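Local coordinates for protein Phenylalanine/tyrosine ammonia-lyase (Rhodosporidium toruloides, PDB 1Y2M) that catalyses the non-oxidative deamination of L-phenylalanine and L-tyrosine to trans-cinnamate and p-coumarate, releasing ammonia, at residues A190-F194 / I221-I225; G198-I202 / K232-V236; G227-V233 / L244-M250; I171-S175 / A390-D396. All blocks are in the same frame, centred on the assembly; numbering follows the deposited sequence.

Interaction 1: residues A190-F194 / I221-I225; sequences ALTNF and IAAAI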
loop_
_atom_site.group_PDB
_atom_site.type_symbol
_atom_site.label_atom_id
_atom_site.label_comp_id
_atom_site.label_asym_id
_atom_site.label_seq_id
_atom_site.Cartn_x
_atom_site.Cartn_y
_atom_site.Cartn_z
ATOM N N ALA B 190 -20.219 28.009 25.987
ATOM C CA ALA B 190 -20.476 28.475 24.602
ATOM C C ALA B 190 -20.592 27.277 23.669
ATOM O O ALA B 190 -21.467 27.207 22.814
ATOM C CB ALA B 190 -19.387 29.365 24.145
ATOM N N LEU B 191 -19.728 26.304 23.885
ATOM C CA LEU B 191 -19.769 25.043 23.137
ATOM C C LEU B 191 -21.005 24.209 23.440
ATOM O O LEU B 191 -21.673 23.668 22.525
ATOM C CB LEU B 191 -18.486 24.221 23.392
ATOM C CG LEU B 191 -17.221 24.888 22.849
ATOM C CD1 LEU B 191 -15.980 24.218 23.464
ATOM C CD2 LEU B 191 -17.216 24.825 21.324
ATOM N N THR B 192 -21.317 24.073 24.729
ATOM C CA THR B 192 -22.505 23.278 25.055
ATOM C C THR B 192 -23.796 23.976 24.568
ATOM O O THR B 192 -24.728 23.307 24.127
ATOM C CB THR B 192 -22.553 22.852 26.566
ATOM O OG1 THR B 192 -22.661 24.025 27.388
ATOM C CG2 THR B 192 -21.308 22.052 26.951
ATOM N N ASN B 193 -23.798 25.296 24.555
ATOM C CA ASN B 193 -24.948 26.025 23.973
ATOM C C ASN B 193 -25.042 25.814 22.464
ATOM O O ASN B 193 -26.148 25.602 21.950
ATOM C CB ASN B 193 -24.901 27.494 24.306
ATOM C CG ASN B 193 -25.340 27.807 25.708
ATOM O OD1 ASN B 193 -26.126 27.066 26.317
ATOM N ND2 ASN B 193 -24.857 28.908 26.227
ATOM N N PHE B 194 -23.917 25.777 21.752
ATOM C CA PHE B 194 -23.954 25.385 20.343
ATOM C C PHE B 194 -24.543 24.006 20.181
ATOM O O PHE B 194 -25.423 23.772 19.338
ATOM C CB PHE B 194 -22.579 25.435 19.693
ATOM C CG PHE B 194 -22.217 26.780 19.129
ATOM C CD1 PHE B 194 -22.653 27.952 19.705
ATOM C CD2 PHE B 194 -21.413 26.849 18.022
ATOM C CE1 PHE B 194 -22.279 29.173 19.139
ATOM C CE2 PHE B 194 -21.043 28.033 17.476
ATOM C CZ PHE B 194 -21.478 29.192 18.022
ATOM N N ILE B 221 -13.934 25.761 15.033
ATOM C CA ILE B 221 -14.879 25.729 16.149
ATOM C C ILE B 221 -14.701 26.931 17.077
ATOM O O ILE B 221 -15.678 27.617 17.424
ATOM C CB ILE B 221 -14.761 24.401 16.895
ATOM C CG1 ILE B 221 -15.321 23.305 16.018
ATOM C CG2 ILE B 221 -15.463 24.421 18.222
ATOM C CD1 ILE B 221 -14.908 21.865 16.410
ATOM N N ALA B 222 -13.469 27.254 17.407
ATOM C CA ALA B 222 -13.177 28.382 18.252
ATOM C C ALA B 222 -13.587 29.715 17.631
ATOM O O ALA B 222 -14.124 30.597 18.287
ATOM C CB ALA B 222 -11.698 28.409 18.559
ATOM N N ALA B 223 -13.339 29.853 16.334
ATOM C CA ALA B 223 -13.754 31.052 15.610
ATOM C C ALA B 223 -15.290 31.253 15.622
ATOM O O ALA B 223 -15.773 32.365 15.700
ATOM C CB ALA B 223 -13.227 31.002 14.196
ATOM N N ALA B 224 -16.025 30.146 15.511
ATOM C CA ALA B 224 -17.458 30.184 15.519
ATOM C C ALA B 224 -17.987 30.682 16.877
ATOM O O ALA B 224 -18.781 31.643 16.891
ATOM C CB ALA B 224 -18.047 28.862 15.143
ATOM N N ILE B 225 -17.588 30.072 17.991
ATOM C CA ILE B 225 -18.087 30.530 19.282
ATOM C C ILE B 225 -17.648 31.959 19.629
ATOM O O ILE B 225 -18.267 32.632 20.461
ATOM C CB ILE B 225 -17.753 29.552 20.451
ATOM C CG1 ILE B 225 -16.240 29.365 20.643
ATOM C CG2 ILE B 225 -18.430 28.252 20.217
ATOM C CD1 ILE B 225 -15.888 28.711 21.977
#
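Ile-225, in the last turn of helix 215-225, sets its side chain among Ala-190, Leu-191 and Phe-194 of helix 185-197, a near-perpendicular helix-helix packing in the aromatic amino acid lyase region. The two short segments cross at 88°, with axes 10.6 Å apart at closest approach, and the helices meet over a small apolar patch that no hydrogen bond crosses. The tighter part gathers round Ile-225 CG2 and Leu-191 CD2, among buried side chains. The chi1 of Ile-225, 61°, wedges CG1 between the backbone N and the carbonyl carbon and sends the two branches to different partners: CG2 stands over the middle of the Phe-194 ring, while CD1 runs on toward Leu-191 CG. Ile-225 CG2 is 3.8 Å from the centroid of the Phe-194 ring and 11° off its normal, a CH-pi contact made squarely on one face. Leu-191 adds its CD2 methyl between both isoleucines, 3.6 Å from Ile-221 CG2 and 3.8 Å from Ile-225 CG2, the Leu-191 and Ile-221 side chains crossing at about a right angle. Leu-191 also packs on Met-169 and Val-173 of helix 162-176 and on Leu-268, so this part of the contact is closed in by further helices. The other end is looser: partly exposed Ala-190 offers a lone methyl, with its CB 4.0 Å from Ile-225 CB. On the far rim of the Phe-194 ring, CE2 meets Ala-224 CB at 3.9 Å, and CZ comes obliquely to the backbone oxygen of the same residue, 3.8 Å from Ala-224 O.

Interaction 2: residues G198-I202 / K232-V236; sequences GITPI and KVHVV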
loop_
_atom_site.group_PDB
_atom_site.type_symbol
_atom_site.label_atom_id
_atom_site.label_comp_id
_atom_site.label_asym_id
_atom_site.label_seq_id
_atom_site.Cartn_x
_atom_site.Cartn_y
_atom_site.Cartn_z
ATOM N N GLY B 198 -28.228 23.196 18.437
ATOM C CA GLY B 198 -28.042 22.652 17.117
ATOM C C GLY B 198 -27.337 23.589 16.160
ATOM O O GLY B 198 -27.653 23.619 14.936
ATOM N N ILE B 199 -26.370 24.329 16.688
ATOM C CA ILE B 199 -25.493 25.199 15.857
ATOM C C ILE B 199 -24.202 24.421 15.638
ATOM O O ILE B 199 -23.540 24.076 16.603
ATOM C CB ILE B 199 -25.181 26.503 16.571
ATOM C CG1 ILE B 199 -26.467 27.276 16.874
ATOM C CG2 ILE B 199 -24.237 27.319 15.684
ATOM C CD1 ILE B 199 -26.243 28.438 17.785
ATOM N N THR B 200 -23.870 24.098 14.392
ATOM C CA THR B 200 -22.725 23.245 14.090
ATOM C C THR B 200 -21.831 23.978 13.094
ATOM O O THR B 200 -22.256 24.318 11.977
ATOM C CB THR B 200 -23.120 21.879 13.479
ATOM O OG1 THR B 200 -24.127 21.224 14.252
ATOM C CG2 THR B 200 -21.913 20.967 13.438
ATOM N N PRO B 201 -20.614 24.323 13.555
ATOM C CA PRO B 201 -19.683 25.001 12.691
ATOM C C PRO B 201 -19.417 24.263 11.395
ATOM O O PRO B 201 -19.321 23.045 11.383
ATOM C CB PRO B 201 -18.430 25.100 13.542
ATOM C CG PRO B 201 -18.924 25.180 14.948
ATOM C CD PRO B 201 -20.107 24.222 14.941
ATOM N N ILE B 202 -19.265 25.028 10.333
ATOM C CA ILE B 202 -18.883 24.492 9.049
ATOM C C ILE B 202 -17.350 24.484 9.045
ATOM O O ILE B 202 -16.710 25.544 9.191
ATOM C CB ILE B 202 -19.439 25.366 7.898
ATOM C CG1 ILE B 202 -20.943 25.297 7.876
ATOM C CG2 ILE B 202 -18.846 24.964 6.557
ATOM C CD1 ILE B 202 -21.525 23.934 7.675
ATOM N N LYS B 232 -18.759 30.504 9.484
ATOM C CA LYS B 232 -20.092 30.022 9.075
ATOM C C LYS B 232 -20.521 28.842 9.932
ATOM O O LYS B 232 -19.701 28.014 10.326
ATOM C CB LYS B 232 -20.116 29.644 7.582
ATOM C CG LYS B 232 -19.124 30.414 6.680
ATOM C CD LYS B 232 -19.614 31.704 6.126
ATOM C CE LYS B 232 -18.577 32.235 5.083
ATOM N NZ LYS B 232 -19.140 33.316 4.152
ATOM N N VAL B 233 -21.826 28.744 10.191
ATOM C CA VAL B 233 -22.375 27.653 10.982
ATOM C C VAL B 233 -23.650 27.158 10.351
ATOM O O VAL B 233 -24.299 27.877 9.612
ATOM C CB VAL B 233 -22.639 28.102 12.459
ATOM C CG1 VAL B 233 -21.342 28.598 13.094
ATOM C CG2 VAL B 233 -23.744 29.178 12.481
ATOM N N HIS B 234 -23.982 25.901 10.625
ATOM C CA HIS B 234 -25.184 25.256 10.129
ATOM C C HIS B 234 -26.204 25.238 11.294
ATOM O O HIS B 234 -25.848 24.938 12.433
ATOM C CB HIS B 234 -24.850 23.850 9.689
ATOM C CG HIS B 234 -26.039 23.012 9.361
ATOM N ND1 HIS B 234 -26.836 22.444 10.328
ATOM C CD2 HIS B 234 -26.492 22.559 8.177
ATOM C CE1 HIS B 234 -27.788 21.731 9.742
ATOM N NE2 HIS B 234 -27.587 21.769 8.432
ATOM N N VAL B 235 -27.438 25.610 11.001
ATOM C CA VAL B 235 -28.570 25.547 11.906
ATOM C C VAL B 235 -29.795 25.109 11.130
ATOM O O VAL B 235 -29.905 25.350 9.927
ATOM C CB VAL B 235 -28.888 26.907 12.551
ATOM C CG1 VAL B 235 -27.676 27.405 13.306
ATOM C CG2 VAL B 235 -29.360 27.966 11.500
ATOM N N VAL B 236 -30.749 24.517 11.841
ATOM C CA VAL B 236 -32.107 24.421 11.302
ATOM C C VAL B 236 -32.960 25.539 11.891
ATOM O O VAL B 236 -33.025 25.717 13.101
ATOM C CB VAL B 236 -32.740 23.053 11.639
ATOM C CG1 VAL B 236 -34.221 23.003 11.177
ATOM C CG2 VAL B 236 -31.923 21.929 11.051
HETATM O O HOH W 1 -26.631 21.929 13.009
HETATM O O HOH W 2 -30.263 23.527 14.440
HETATM O O HOH W 3 -16.620 28.544 8.663
#
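Thr-200 and His-234 form an antiparallel hydrogen-bonded pair, Thr-200 N to His-234 O at 2.9 Å and His-234 N to Thr-200 O at 2.7 Å, and Ile-202 N gives a third bond to Lys-232 O at 3.0 Å. Between them Pro-201 faces Val-233 as a non-hydrogen-bonded pair, a position where its missing N-H costs no cross-strand bond. Strand 200-201 is thereby the edge of a three-stranded antiparallel sheet centred on strand 232-237.

Ile-199 serves two valines at once: CG2 presses on Val-233 CB at 3.7 Å, while CG1 is 3.8 Å from Val-235 CG1, the Ile-199 and Val-235 side chains lying side by side and pointing the same way. Val-235 also touches Ala-249 of helix 246-252. Thr-200 and His-234 share another face, packed on Leu-162 of helix 162-176, and Ile-202 CD1 reaches His-234 CB. With CG anti to its backbone N (chi1 171°), the His-234 ring turns ND1 to a water 2.7 Å away, which also holds Thr-200 OG1 and donates to Gly-198 O. A second water donates to Gly-198 O and accepts from Val-236 N, continuing the join past the Schellman turn at Gly-198. Since His-234 NE2 is bonded to Glu-241, both ring nitrogens are engaged: the imidazole is pinned in rotation, and the nearby carboxylate would probably favour its protonated form.

Interaction 3: residues G227-V233 / L244-M250; sequences GHPDSKV and LYAREAM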
loop_
_atom_site.group_PDB
_atom_site.type_symbol
_atom_site.label_atom_id
_atom_site.label_comp_id
_atom_site.label_asym_id
_atom_site.label_seq_id
_atom_site.Cartn_x
_atom_site.Cartn_y
_atom_site.Cartn_z
ATOM N N GLY B 227 -17.402 34.310 17.279
ATOM C CA GLY B 227 -18.054 35.227 16.360
ATOM C C GLY B 227 -17.112 35.875 15.346
ATOM O O GLY B 227 -17.329 37.024 14.961
ATOM N N HIS B 228 -16.077 35.138 14.921
ATOM C CA HIS B 228 -15.205 35.614 13.826
ATOM C C HIS B 228 -16.103 36.069 12.675
ATOM O O HIS B 228 -17.070 35.408 12.355
ATOM C CB HIS B 228 -14.303 34.496 13.330
ATOM C CG HIS B 228 -13.213 34.954 12.412
ATOM N ND1 HIS B 228 -13.442 35.336 11.107
ATOM C CD2 HIS B 228 -11.871 35.013 12.594
ATOM C CE1 HIS B 228 -12.289 35.644 10.537
ATOM N NE2 HIS B 228 -11.321 35.462 11.413
ATOM N N PRO B 229 -15.798 37.216 12.057
ATOM C CA PRO B 229 -16.658 37.709 10.963
ATOM C C PRO B 229 -16.841 36.833 9.730
ATOM O O PRO B 229 -17.796 37.034 8.961
ATOM C CB PRO B 229 -15.971 38.996 10.515
ATOM C CG PRO B 229 -15.014 39.351 11.577
ATOM C CD PRO B 229 -14.681 38.123 12.358
ATOM N N ASP B 230 -15.930 35.894 9.524
ATOM C CA ASP B 230 -15.945 34.995 8.355
ATOM C C ASP B 230 -16.222 33.571 8.764
ATOM O O ASP B 230 -15.994 32.655 7.991
ATOM C CB ASP B 230 -14.586 35.076 7.617
ATOM C CG ASP B 230 -14.630 34.490 6.235
ATOM O OD1 ASP B 230 -15.717 34.451 5.622
ATOM O OD2 ASP B 230 -13.571 34.050 5.745
ATOM N N SER B 231 -16.726 33.361 9.970
ATOM C CA SER B 231 -17.104 32.029 10.429
ATOM C C SER B 231 -18.560 31.693 10.066
ATOM O O SER B 231 -19.466 32.501 10.289
ATOM C CB SER B 231 -16.862 31.921 11.943
ATOM O OG SER B 231 -17.589 30.850 12.487
ATOM N N LYS B 232 -18.759 30.504 9.484
ATOM C CA LYS B 232 -20.092 30.022 9.075
ATOM C C LYS B 232 -20.521 28.842 9.932
ATOM O O LYS B 232 -19.701 28.014 10.326
ATOM C CB LYS B 232 -20.116 29.644 7.582
ATOM C CG LYS B 232 -19.124 30.414 6.680
ATOM C CD LYS B 232 -19.614 31.704 6.126
ATOM C CE LYS B 232 -18.577 32.235 5.083
ATOM N NZ LYS B 232 -19.140 33.316 4.152
ATOM N N VAL B 233 -21.826 28.744 10.191
ATOM C CA VAL B 233 -22.375 27.653 10.982
ATOM C C VAL B 233 -23.650 27.158 10.351
ATOM O O VAL B 233 -24.299 27.877 9.612
ATOM C CB VAL B 233 -22.639 28.102 12.459
ATOM C CG1 VAL B 233 -21.342 28.598 13.094
ATOM C CG2 VAL B 233 -23.744 29.178 12.481
ATOM N N LEU B 244 -25.324 30.193 8.063
ATOM C CA LEU B 244 -25.290 31.579 8.423
ATOM C C LEU B 244 -23.928 31.969 9.021
ATOM O O LEU B 244 -23.142 31.122 9.461
ATOM C CB LEU B 244 -26.350 31.821 9.506
ATOM C CG LEU B 244 -27.783 31.401 9.261
ATOM C CD1 LEU B 244 -28.613 31.604 10.497
ATOM C CD2 LEU B 244 -28.363 32.182 8.088
ATOM N N TYR B 245 -23.635 33.249 9.027
ATOM C CA TYR B 245 -22.499 33.701 9.797
ATOM C C TYR B 245 -22.735 33.372 11.259
ATOM O O TYR B 245 -23.884 33.386 11.753
ATOM C CB TYR B 245 -22.228 35.179 9.589
ATOM C CG TYR B 245 -21.628 35.410 8.242
ATOM C CD1 TYR B 245 -20.263 35.188 8.017
ATOM C CD2 TYR B 245 -22.426 35.822 7.170
ATOM C CE1 TYR B 245 -19.714 35.353 6.711
ATOM C CE2 TYR B 245 -21.897 35.999 5.898
ATOM C CZ TYR B 245 -20.551 35.788 5.675
ATOM O OH TYR B 245 -20.018 35.989 4.400
ATOM N N ALA B 246 -21.644 33.069 11.965
ATOM C CA ALA B 246 -21.747 32.648 13.369
ATOM C C ALA B 246 -22.509 33.666 14.201
ATOM O O ALA B 246 -23.360 33.276 14.995
ATOM C CB ALA B 246 -20.412 32.406 13.977
ATOM N N ARG B 247 -22.208 34.958 14.037
ATOM C CA ARG B 247 -22.955 35.983 14.822
ATOM C C ARG B 247 -24.445 36.035 14.538
ATOM O O ARG B 247 -25.238 36.184 15.442
ATOM C CB ARG B 247 -22.319 37.359 14.652
ATOM C CG ARG B 247 -21.008 37.447 15.395
ATOM C CD ARG B 247 -20.428 38.801 15.290
ATOM N NE ARG B 247 -19.217 38.858 16.090
ATOM C CZ ARG B 247 -19.117 39.366 17.310
ATOM N NH1 ARG B 247 -20.133 39.989 17.909
ATOM N NH2 ARG B 247 -17.952 39.321 17.923
ATOM N N GLU B 248 -24.842 35.860 13.281
ATOM C CA GLU B 248 -26.264 35.764 12.938
ATOM C C GLU B 248 -26.916 34.583 13.653
ATOM O O GLU B 248 -28.011 34.730 14.241
ATOM C CB GLU B 248 -26.454 35.610 11.438
ATOM C CG GLU B 248 -25.951 36.771 10.661
ATOM C CD GLU B 248 -25.939 36.533 9.147
ATOM O OE1 GLU B 248 -25.855 35.375 8.634
ATOM O OE2 GLU B 248 -25.942 37.564 8.444
ATOM N N ALA B 249 -26.274 33.427 13.618
ATOM C CA ALA B 249 -26.860 32.253 14.252
ATOM C C ALA B 249 -26.978 32.472 15.750
ATOM O O ALA B 249 -28.004 32.167 16.361
ATOM C CB ALA B 249 -26.033 30.987 13.956
HETATM N N MSE B 250 -25.942 33.027 16.362
HETATM C CA MSE B 250 -25.960 33.237 17.790
HETATM C C MSE B 250 -27.065 34.190 18.200
HETATM O O MSE B 250 -27.702 34.014 19.251
HETATM C CB MSE B 250 -24.622 33.737 18.274
HETATM C CG MSE B 250 -23.631 32.581 18.298
HETATM SE SE MSE B 250 -21.938 33.009 19.164
HETATM C CE MSE B 250 -21.155 34.012 17.559
HETATM O O HOH W 4 -19.875 35.872 12.514
#
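Tyr-245 lays its side chain along the loop at Pro-229 to Lys-232, with CG anti to the carbonyl carbon (chi1 -74°). Tyr-245 CB lies 3.9 Å from Ser-231 O; CD1 then passes Pro-229 O obliquely at 3.2 Å, and Asp-230 CA stands at the ring edge. Tyr-245 CE1 touches the aliphatic chain of Lys-232, 3.7 Å from Lys-232 CD, the two side chains running side by side in the same direction. At the tip, Tyr-245 OH takes a weak hydrogen bond from Lys-232 NZ at 2.8 Å. With an alanine here, the Lys-232 chain is likely to lose its flanking ring and its ammonium the weak bond to that hydroxyl.

Tyr-245 is also the N-cap residue where the beta hairpin of strands 232-237 and 240-245 runs into helix 246-252. Val-233 and Leu-244 pair across the hairpin near its open end through two backbone bonds, and Ser-231 O receives Ala-246 N at 2.8 Å, occupying an amide in the first turn of the helix. Farther along that turn, Arg-247 NE meets a lone pair of Gly-227 O, in the carbonyl plane, at 2.9 Å; a CB on Gly-227, which ends helix 215-225 in a Schellman motif, would clash with NE. Asp-230 is bonded across the subunit interface, its OD2 to Ser-693 of the second subunit. On the face shared by Val-233 and Leu-244, Val-233 CG2 presses tightly on Ala-249 CB at 3.3 Å.

Interaction 4: residues I171-S175 / A390-D396; sequences IRVNS and AGQSTTD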
loop_
_atom_site.group_PDB
_atom_site.type_symbol
_atom_site.label_atom_id
_atom_site.label_comp_id
_atom_site.label_asym_id
_atom_site.label_seq_id
_atom_site.Cartn_x
_atom_site.Cartn_y
_atom_site.Cartn_z
ATOM N N ILE B 171 -16.363 16.237 23.095
ATOM C CA ILE B 171 -15.079 15.740 23.647
ATOM C C ILE B 171 -14.240 16.937 24.063
ATOM O O ILE B 171 -13.596 16.923 25.099
ATOM C CB ILE B 171 -14.329 14.852 22.626
ATOM C CG1 ILE B 171 -15.124 13.574 22.373
ATOM C CG2 ILE B 171 -12.888 14.633 22.981
ATOM C CD1 ILE B 171 -14.631 12.780 21.146
ATOM N N ARG B 172 -14.258 17.992 23.250
ATOM C CA ARG B 172 -13.470 19.184 23.581
ATOM C C ARG B 172 -13.891 19.727 24.943
ATOM O O ARG B 172 -13.033 20.020 25.781
ATOM C CB ARG B 172 -13.636 20.280 22.524
ATOM C CG ARG B 172 -12.972 21.589 22.894
ATOM C CD ARG B 172 -11.689 21.292 23.711
ATOM N NE ARG B 172 -10.577 21.432 22.892
ATOM C CZ ARG B 172 -9.341 20.990 23.092
ATOM N NH1 ARG B 172 -8.903 20.282 24.145
ATOM N NH2 ARG B 172 -8.513 21.295 22.155
ATOM N N VAL B 173 -15.192 19.841 25.195
ATOM C CA VAL B 173 -15.665 20.315 26.485
ATOM C C VAL B 173 -15.192 19.395 27.613
ATOM O O VAL B 173 -14.683 19.853 28.641
ATOM C CB VAL B 173 -17.203 20.486 26.538
ATOM C CG1 VAL B 173 -17.684 20.778 27.933
ATOM C CG2 VAL B 173 -17.640 21.602 25.566
ATOM N N ASN B 174 -15.414 18.102 27.436
ATOM C CA ASN B 174 -15.043 17.162 28.474
ATOM C C ASN B 174 -13.580 17.311 28.811
ATOM O O ASN B 174 -13.233 17.339 29.985
ATOM C CB ASN B 174 -15.336 15.744 28.030
ATOM C CG ASN B 174 -15.199 14.728 29.162
ATOM O OD1 ASN B 174 -16.001 14.717 30.083
ATOM N ND2 ASN B 174 -14.187 13.856 29.068
ATOM N N SER B 175 -12.735 17.417 27.789
ATOM C CA SER B 175 -11.267 17.463 27.990
ATOM C C SER B 175 -10.798 18.732 28.711
ATOM O O SER B 175 -9.712 18.760 29.338
ATOM C CB SER B 175 -10.503 17.310 26.675
ATOM O OG SER B 175 -10.696 18.427 25.830
ATOM N N ALA B 390 -11.111 9.827 24.375
ATOM C CA ALA B 390 -12.302 10.673 24.237
ATOM C C ALA B 390 -12.836 11.088 25.592
ATOM O O ALA B 390 -13.318 12.205 25.758
ATOM C CB ALA B 390 -13.361 9.898 23.469
ATOM N N GLY B 391 -12.693 10.216 26.583
ATOM C CA GLY B 391 -13.342 10.417 27.881
ATOM C C GLY B 391 -12.579 10.851 29.090
ATOM O O GLY B 391 -13.177 11.338 30.053
ATOM N N GLN B 392 -11.260 10.627 29.071
ATOM C CA GLN B 392 -10.415 10.759 30.232
ATOM C C GLN B 392 -9.085 11.406 29.937
ATOM O O GLN B 392 -8.140 11.176 30.671
ATOM C CB GLN B 392 -10.105 9.371 30.794
ATOM C CG GLN B 392 -11.304 8.579 31.105
ATOM C CD GLN B 392 -11.006 7.100 31.255
ATOM O OE1 GLN B 392 -11.728 6.265 30.682
ATOM N NE2 GLN B 392 -10.005 6.775 32.027
ATOM N N SER B 393 -8.988 12.219 28.894
ATOM C CA SER B 393 -7.710 12.821 28.559
ATOM C C SER B 393 -7.812 14.317 28.347
ATOM O O SER B 393 -8.798 14.839 27.843
ATOM C CB SER B 393 -7.088 12.154 27.319
ATOM O OG SER B 393 -6.938 10.744 27.514
ATOM N N THR B 394 -6.745 14.980 28.765
ATOM C CA THR B 394 -6.462 16.372 28.451
ATOM C C THR B 394 -5.453 16.392 27.321
ATOM O O THR B 394 -4.353 15.819 27.447
ATOM C CB THR B 394 -5.879 17.113 29.654
ATOM O OG1 THR B 394 -6.756 16.978 30.788
ATOM C CG2 THR B 394 -5.694 18.562 29.322
ATOM N N THR B 395 -5.834 17.020 26.212
ATOM C CA THR B 395 -5.039 16.944 25.015
ATOM C C THR B 395 -4.534 18.279 24.506
ATOM O O THR B 395 -3.883 18.299 23.447
ATOM C CB THR B 395 -5.792 16.188 23.835
ATOM O OG1 THR B 395 -6.997 16.882 23.456
ATOM C CG2 THR B 395 -6.110 14.771 24.259
ATOM N N ASP B 396 -4.823 19.379 25.210
ATOM C CA ASP B 396 -4.180 20.637 24.871
ATOM C C ASP B 396 -2.770 20.752 25.460
ATOM O O ASP B 396 -2.224 19.770 25.976
ATOM C CB ASP B 396 -5.092 21.836 25.190
ATOM C CG ASP B 396 -5.348 22.031 26.671
ATOM O OD1 ASP B 396 -5.917 21.104 27.333
ATOM O OD2 ASP B 396 -5.042 23.155 27.159
HETATM O O HOH W 5 -12.207 14.178 27.166
HETATM O O HOH W 6 -7.831 19.264 26.748
#
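At chi1 -170° the Asn-174 amide points away from its own backbone N, which carries Asn-174 ND2 to Gly-391 O, 2.9 Å away in a weak hydrogen bond, while Ser-175, at chi1 68°, folds OG back along its own helix. Ser-175 OG donates to Arg-172 O at 2.8 Å, while Ser-175 CB lies 3.2 Å from Ser-393 O. Arg-172 bends at chi2 and chi3 until NH1 donates to Ser-175 OG at 3.1 Å, tilted from the guanidinium plane. This hydroxyl thus both gives and accepts, and an alanine in place of Ser-175 would probably leave Arg-172 NH1 without that acceptor and its guanidinium less firmly set. Arg-172 NH1 also lies near Thr-395 and Asp-396; Asp-396 OD1 is 4.4 Å from it and well out of the guanidinium plane, a charge attraction only. A water bridges the segments here, donating to Asp-396 OD1 at 2.7 Å and weakly to Ser-175 O, and accepting from Thr-395 N. Another accepts from Asn-174 ND2 and donates to Ala-390 O. At the helical end Ile-171 CD1 meets Ala-390 CB at 3.9 Å.

Outside partners fix the rest: Arg-172 NH2 bonds Asn-270 O, Asn-174 OD1 accepts from Gly-64 N, and Asp-396 binds Ser-181 and, by a salt bridge, Lys-263. Ser-393 and Thr-395 also pack on Arg-320 of the third subunit. Asn-270 and Asn-397, cinnamate-binding by similarity, lie beside Asp-396, so the buried polar network reads as a second shell to the active site of the PAL/histidase fold.

In the fold
From the N terminus, helix 162-176 supplies the first half of interaction 4, whose partner at 390-396 comes more than 200 residues later; the other three contacts all nest inside the long loop it closes. Interaction 1 ties helix 185-197 to helix 215-225. Interaction 2 crosses it, as 198-202 lies within the loop closed by interaction 1 and 232-236 beyond it, bringing strand 200-201 onto strand 232-237. Interaction 3 follows interaction 1 in series, pairs the two strands of the hairpin and ties in helix 246-252, sharing Lys-232 and Val-233 with interaction 2. Ala-224 packs against Pro-201 and Val-233, joining helix to sheet, whereas Leu-191 against Val-173 connects this group to interaction 4, whose loop lies beside the probable substrate site.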